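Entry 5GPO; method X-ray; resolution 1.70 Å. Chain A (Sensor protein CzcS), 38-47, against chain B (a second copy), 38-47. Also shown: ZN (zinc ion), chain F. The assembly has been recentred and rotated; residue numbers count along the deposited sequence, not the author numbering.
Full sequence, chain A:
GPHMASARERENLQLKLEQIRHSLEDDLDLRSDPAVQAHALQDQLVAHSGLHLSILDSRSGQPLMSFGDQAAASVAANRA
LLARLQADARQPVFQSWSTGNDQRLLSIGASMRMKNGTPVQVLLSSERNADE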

ATOM      1  N   ALA A  38       2.568   5.092 -13.698  1.00 22.16           N
ATOM      2  CA  ALA A  38       1.603   4.988 -12.611  1.00 22.69           C
ATOM      3  C   ALA A  38       1.966   3.853 -11.662  1.00 25.53           C
ATOM      4  O   ALA A  38       1.874   4.000 -10.437  1.00 22.64           O
ATOM      5  N   HIS A  39       2.375   2.707 -12.208  1.00 20.71           N
ATOM      6  CA  HIS A  39       2.751   1.587 -11.349  1.00 27.62           C
ATOM      7  C   HIS A  39       4.000   1.901 -10.541  1.00 22.35           C
ATOM      8  O   HIS A  39       4.128   1.461  -9.389  1.00 22.61           O
ATOM      9  N   ALA A  40       4.932   2.654 -11.122  1.00 19.09           N
ATOM     10  CA  ALA A  40       6.109   3.066 -10.357  1.00 23.83           C
ATOM     11  C   ALA A  40       5.732   3.982  -9.197  1.00 26.96           C
ATOM     12  O   ALA A  40       6.358   3.925  -8.131  1.00 24.21           O
ATOM     13  N   LEU A  41       4.722   4.851  -9.387  1.00 20.30           N
ATOM     14  CA  LEU A  41       4.252   5.669  -8.269  1.00 19.79           C
ATOM     15  C   LEU A  41       3.566   4.815  -7.215  1.00 25.07           C
ATOM     16  O   LEU A  41       3.776   5.014  -6.007  1.00 23.06           O
ATOM     17  N   GLN A  42       2.737   3.868  -7.660  1.00 20.21           N
ATOM     18  CA  GLN A  42       2.170   2.862  -6.770  1.00 19.89           C
ATOM     19  C   GLN A  42       3.249   2.174  -5.933  1.00 23.53           C
ATOM     20  O   GLN A  42       3.100   2.021  -4.715  1.00 22.84           O
ATOM     21  N   ASP A  43       4.360   1.781  -6.565  1.00 20.25           N
ATOM     22  CA  ASP A  43       5.449   1.158  -5.808  1.00 20.81           C
ATOM     23  C   ASP A  43       5.944   2.071  -4.686  1.00 26.22           C
ATOM     24  O   ASP A  43       6.258   1.602  -3.586  1.00 23.88           O
ATOM     25  N   GLN A  44       6.027   3.385  -4.935  1.00 21.18           N
ATOM     26  CA  GLN A  44       6.537   4.268  -3.893  1.00 26.69           C
ATOM     27  C   GLN A  44       5.518   4.476  -2.775  1.00 21.71           C
ATOM     28  O   GLN A  44       5.904   4.671  -1.616  1.00 27.22           O
ATOM     29  N   LEU A  45       4.225   4.468  -3.100  1.00 16.41           N
ATOM     30  CA  LEU A  45       3.204   4.570  -2.060  1.00 16.10           C
ATOM     31  C   LEU A  45       3.231   3.347  -1.146  1.00 18.13           C
ATOM     32  O   LEU A  45       3.124   3.468   0.081  1.00 20.68           O
ATOM     33  N   VAL A  46       3.385   2.155  -1.721  1.00 21.05           N
ATOM     34  CA  VAL A  46       3.385   0.971  -0.870  1.00 17.08           C
ATOM     35  C   VAL A  46       4.710   0.819  -0.129  1.00 19.13           C
ATOM     36  O   VAL A  46       4.743   0.203   0.951  1.00 21.25           O
ATOM     37  N   ALA A  47       5.794   1.417  -0.651  1.00 23.47           N
ATOM     38  CA  ALA A  47       7.114   1.295  -0.041  1.00 21.36           C
ATOM     39  C   ALA A  47       7.196   1.972   1.312  1.00 18.85           C
ATOM     40  O   ALA A  47       8.121   1.679   2.074  1.00 18.73           O
TER
ATOM     41  N   ALA B  38       2.784 -12.138  -9.408  1.00 33.71           N
ATOM     42  CA  ALA B  38       3.424 -11.081  -8.630  1.00 34.96           C
ATOM     43  C   ALA B  38       2.722  -9.745  -8.826  1.00 32.54           C
ATOM     44  O   ALA B  38       2.520  -8.987  -7.868  1.00 25.62           O
ATOM     45  N   HIS B  39       2.348  -9.440 -10.066  1.00 29.61           N
ATOM     46  CA  HIS B  39       1.724  -8.157 -10.363  1.00 33.41           C
ATOM     47  C   HIS B  39       0.361  -8.025  -9.692  1.00 27.77           C
ATOM     48  O   HIS B  39       0.007  -6.949  -9.191  1.00 27.71           O
ATOM     49  N   ALA B  40      -0.423  -9.105  -9.674  1.00 31.88           N
ATOM     50  CA  ALA B  40      -1.732  -9.051  -9.031  1.00 24.09           C
ATOM     51  C   ALA B  40      -1.604  -8.826  -7.527  1.00 26.18           C
ATOM     52  O   ALA B  40      -2.365  -8.050  -6.938  1.00 24.54           O
ATOM     53  N   LEU B  41      -0.656  -9.507  -6.884  1.00 24.34           N
ATOM     54  CA  LEU B  41      -0.475  -9.327  -5.445  1.00 28.97           C
ATOM     55  C   LEU B  41      -0.025  -7.910  -5.118  1.00 23.85           C
ATOM     56  O   LEU B  41      -0.493  -7.305  -4.142  1.00 25.15           O
ATOM     57  N   GLN B  42       0.876  -7.360  -5.928  1.00 20.60           N
ATOM     58  CA  GLN B  42       1.346  -6.005  -5.666  1.00 28.82           C
ATOM     59  C   GLN B  42       0.218  -4.993  -5.831  1.00 23.08           C
ATOM     60  O   GLN B  42       0.101  -4.048  -5.039  1.00 26.12           O
ATOM     61  N   ASP B  43      -0.643  -5.184  -6.832  1.00 24.67           N
ATOM     62  CA  ASP B  43      -1.766  -4.268  -6.993  1.00 28.79           C
ATOM     63  C   ASP B  43      -2.729  -4.376  -5.820  1.00 23.17           C
ATOM     64  O   ASP B  43      -3.279  -3.366  -5.366  1.00 22.12           O
ATOM     65  N   GLN B  44      -2.920  -5.586  -5.290  1.00 23.08           N
ATOM     66  CA  GLN B  44      -3.860  -5.766  -4.195  1.00 21.18           C
ATOM     67  C   GLN B  44      -3.308  -5.236  -2.872  1.00 19.12           C
ATOM     68  O   GLN B  44      -4.087  -4.786  -2.021  1.00 24.15           O
ATOM     69  N   LEU B  45      -1.985  -5.292  -2.669  1.00 21.94           N
ATOM     70  CA  LEU B  45      -1.418  -4.737  -1.442  1.00 18.47           C
ATOM     71  C   LEU B  45      -1.726  -3.242  -1.328  1.00 19.17           C
ATOM     72  O   LEU B  45      -2.085  -2.752  -0.252  1.00 23.51           O
ATOM     73  N   VAL B  46      -1.623  -2.520  -2.442  1.00 22.79           N
ATOM     74  CA  VAL B  46      -1.929  -1.090  -2.478  1.00 26.36           C
ATOM     75  C   VAL B  46      -3.404  -0.845  -2.214  1.00 24.32           C
ATOM     76  O   VAL B  46      -3.785   0.137  -1.561  1.00 24.19           O
ATOM     77  N   ALA B  47      -4.259  -1.742  -2.699  1.00 25.78           N
ATOM     78  CA  ALA B  47      -5.695  -1.520  -2.628  1.00 26.87           C
ATOM     79  C   ALA B  47      -6.223  -1.533  -1.202  1.00 23.21           C
ATOM     80  O   ALA B  47      -7.340  -1.069  -0.967  1.00 27.29           O
TER

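The two helices cross at 56°, their axes 9.9 Å apart at closest approach, and the contact runs from a zinc site near the start of both stretches to an apolar cluster around A:Val46 and B:Val46, with A:Val46 CA and B:Val46 CA 5.9 Å apart. The zinc ion is bound by A:His39 NE2 at 2.1 Å, B:His39 NE2 at 1.9 Å and B:Asp43 OD2 at 2.1 Å. The two histidines reach it with different rotamers: A:His39, whose CA-to-CB bond points toward chain B, is m (chi1 -85°), whereas B:His39 starts sideways and is t, a setting that brings its imidazole across to the metal. With chi2 near 90° in both, NE2 is presented to the ion in each case. The shared ligation holds A:His39 NE2 and B:His39 NE2 3.2 Å apart without a hydrogen bond between them, and the rings meet obliquely, their planes at 47°.

B:Asp43 also starts sideways, and its m rotamer (chi1 -81°) carries the carboxylate to the interface, where its two oxygens have separate roles. While B:Asp43 OD2 binds zinc, B:Asp43 OD1 accepts a hydrogen bond from A:Gln42 NE2 at 2.8 Å and lies at the edge of the A:His39 ring, 3.6 Å from A:His39 CD2. A:Gln42 points toward chain B and is extended (t, t), with chi3 of -96° setting the plane of its amide. A water donates to A:Gln42 OE1 at 2.5 Å and to the backbone atom B:Asp43 O at 3.1 Å, so both ends of this amide are tied to B:Asp43.

The same pairing recurs with the chains exchanged, but without the metal. B:Gln42 starts sideways and bends at chi2 (t, p), bringing B:Gln42 NE2 to 3.1 Å from A:Asp43 OD1, to which it donates a hydrogen bond. A:Asp43 is m, like its counterpart. The amide nitrogen of B:Gln42 also passes over the valine of chain A, with NE2 3.8 Å from A:Val46 CG1, while B:Gln42 OE1 is buried by the contact without a polar partner.

Beyond these polar pairs, the CA-to-CB bonds of A:Val46 and B:Val46 both point toward the opposing helix, yet A:Val46 is p (64°) and B:Val46 is t. The B:Val46 CG2 methyl packs 3.3 Å from A:Gln42 CG and 4.0 Å from A:Val46 CB, and B:Val46 CG1 lies 4.3 Å from A:Leu45 CD2. In the reciprocal contact, A:Val46 CG2 sits 3.6 Å from B:Leu45 CD2. Both leucines are t, p, closing the apolar end of the interface.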

ATOM      1  CB  ALA A  38       0.199   4.797 -13.171  1.00 23.78           C
ATOM      2  CB  HIS A  39       2.960   0.331 -12.181  1.00 26.11           C
ATOM      3  CG  HIS A  39       1.701  -0.420 -12.452  1.00 25.17           C
ATOM      4  ND1 HIS A  39       0.928  -0.196 -13.571  1.00 22.70           N
ATOM      5  CD2 HIS A  39       1.078  -1.397 -11.752  1.00 26.46           C
ATOM      6  CE1 HIS A  39      -0.117  -1.003 -13.546  1.00 26.05           C
ATOM      7  NE2 HIS A  39      -0.050  -1.739 -12.452  1.00 30.58           N
ATOM      8  CB  ALA A  40       7.123   3.746 -11.269  1.00 28.53           C
ATOM      9  CB  LEU A  41       3.287   6.746  -8.759  1.00 18.28           C
ATOM     10  CG  LEU A  41       3.818   8.176  -8.630  1.00 28.22           C
ATOM     11  CD1 LEU A  41       2.686   9.152  -8.676  1.00 34.40           C
ATOM     12  CD2 LEU A  41       4.597   8.350  -7.340  1.00 31.57           C
ATOM     13  CB  GLN A  42       1.395   1.852  -7.606  1.00 24.65           C
ATOM     14  CG  GLN A  42       0.762   0.751  -6.828  1.00 31.11           C
ATOM     15  CD  GLN A  42      -0.227  -0.023  -7.656  1.00 30.15           C
ATOM     16  OE1 GLN A  42      -1.437   0.245  -7.620  1.00 29.27           O
ATOM     17  NE2 GLN A  42       0.276  -0.974  -8.431  1.00 28.44           N
ATOM     18  CB  ASP A  43       6.609   0.787  -6.735  1.00 23.32           C
ATOM     19  CG  ASP A  43       6.266  -0.334  -7.711  1.00 28.50           C
ATOM     20  OD1 ASP A  43       5.362  -1.153  -7.430  1.00 30.45           O
ATOM     21  OD2 ASP A  43       6.919  -0.393  -8.771  1.00 41.31           O
ATOM     22  CB  GLN A  44       6.953   5.611  -4.493  1.00 30.11           C
ATOM     23  CG  GLN A  44       7.499   6.607  -3.462  1.00 26.03           C
ATOM     24  CD  GLN A  44       8.830   6.161  -2.867  1.00 29.75           C
ATOM     25  OE1 GLN A  44       9.200   6.574  -1.768  1.00 42.88           O
ATOM     26  NE2 GLN A  44       9.558   5.319  -3.598  1.00 37.71           N
ATOM     27  CB  LEU A  45       1.813   4.746  -2.689  1.00 20.83           C
ATOM     28  CG  LEU A  45       0.682   5.113  -1.705  1.00 19.50           C
ATOM     29  CD1 LEU A  45       0.811   6.521  -1.141  1.00 19.73           C
ATOM     30  CD2 LEU A  45      -0.695   4.914  -2.315  1.00 22.02           C
ATOM     31  CB  VAL A  46       3.014  -0.266  -1.714  1.00 20.48           C
ATOM     32  CG1 VAL A  46       4.049  -0.533  -2.757  1.00 22.58           C
ATOM     33  CG2 VAL A  46       2.821  -1.492  -0.829  1.00 22.52           C
ATOM     34  CB  ALA A  47       8.200   1.878  -0.955  1.00 21.48           C
TER
ATOM     35  CB  ALA B  38       4.899 -10.963  -9.020  1.00 40.03           C
ATOM     36  CB  HIS B  39       1.600  -7.993 -11.873  1.00 34.54           C
ATOM     37  CG  HIS B  39       1.055  -6.667 -12.277  1.00 27.78           C
ATOM     38  ND1 HIS B  39       1.863  -5.579 -12.522  1.00 37.94           N
ATOM     39  CD2 HIS B  39      -0.217  -6.240 -12.446  1.00 32.05           C
ATOM     40  CE1 HIS B  39       1.112  -4.540 -12.834  1.00 28.51           C
ATOM     41  NE2 HIS B  39      -0.153  -4.915 -12.801  1.00 28.57           N
ATOM     42  CB  ALA B  40      -2.506 -10.340  -9.314  1.00 25.94           C
ATOM     43  CB  LEU B  41       0.543 -10.333  -4.924  1.00 31.64           C
ATOM     44  CG  LEU B  41       0.045 -11.763  -5.002  1.00 24.81           C
ATOM     45  CD1 LEU B  41       1.156 -12.732  -4.596  1.00 33.73           C
ATOM     46  CD2 LEU B  41      -1.159 -11.876  -4.100  1.00 26.64           C
ATOM     47  CB  GLN B  42       2.529  -5.679  -6.577  1.00 27.08           C
ATOM     48  CG  GLN B  42       3.103  -4.254  -6.437  1.00 41.50           C
ATOM     49  CD  GLN B  42       3.846  -4.006  -5.121  1.00 39.80           C
ATOM     50  OE1 GLN B  42       3.409  -4.429  -4.050  1.00 44.21           O
ATOM     51  NE2 GLN B  42       4.978  -3.325  -5.206  1.00 35.17           N
ATOM     52  CB  ASP B  43      -2.488  -4.520  -8.319  1.00 21.99           C
ATOM     53  CG  ASP B  43      -1.784  -3.873  -9.497  1.00 26.14           C
ATOM     54  OD1 ASP B  43      -0.607  -3.471  -9.356  1.00 26.06           O
ATOM     55  OD2 ASP B  43      -2.410  -3.766 -10.572  1.00 34.34           O
ATOM     56  CB  GLN B  44      -4.234  -7.243  -4.048  1.00 25.89           C
ATOM     57  CG  GLN B  44      -5.263  -7.512  -2.944  1.00 23.16           C
ATOM     58  CD  GLN B  44      -6.690  -7.134  -3.338  1.00 32.96           C
ATOM     59  OE1 GLN B  44      -6.933  -6.100  -3.967  1.00 32.07           O
ATOM     60  NE2 GLN B  44      -7.644  -7.976  -2.961  1.00 33.94           N
ATOM     61  CB  LEU B  45       0.086  -4.998  -1.396  1.00 22.74           C
ATOM     62  CG  LEU B  45       0.779  -4.701  -0.062  1.00 23.78           C
ATOM     63  CD1 LEU B  45       0.136  -5.475   1.062  1.00 20.82           C
ATOM     64  CD2 LEU B  45       2.270  -4.973  -0.120  1.00 20.47           C
ATOM     65  CB  VAL B  46      -1.502  -0.523  -3.842  1.00 30.68           C
ATOM     66  CG1 VAL B  46      -1.683   0.992  -3.887  1.00 30.64           C
ATOM     67  CG2 VAL B  46      -0.068  -0.959  -4.134  1.00 28.68           C
ATOM     68  CB  ALA B  47      -6.425  -2.562  -3.477  1.00 25.21           C
TER
HETATM   69 ZN    ZN F 201      -1.257  -3.405 -12.308  1.00 27.04          ZN
HETATM   70  O   HOH W   1      -3.496  -1.115  -7.438  1.00 27.96           O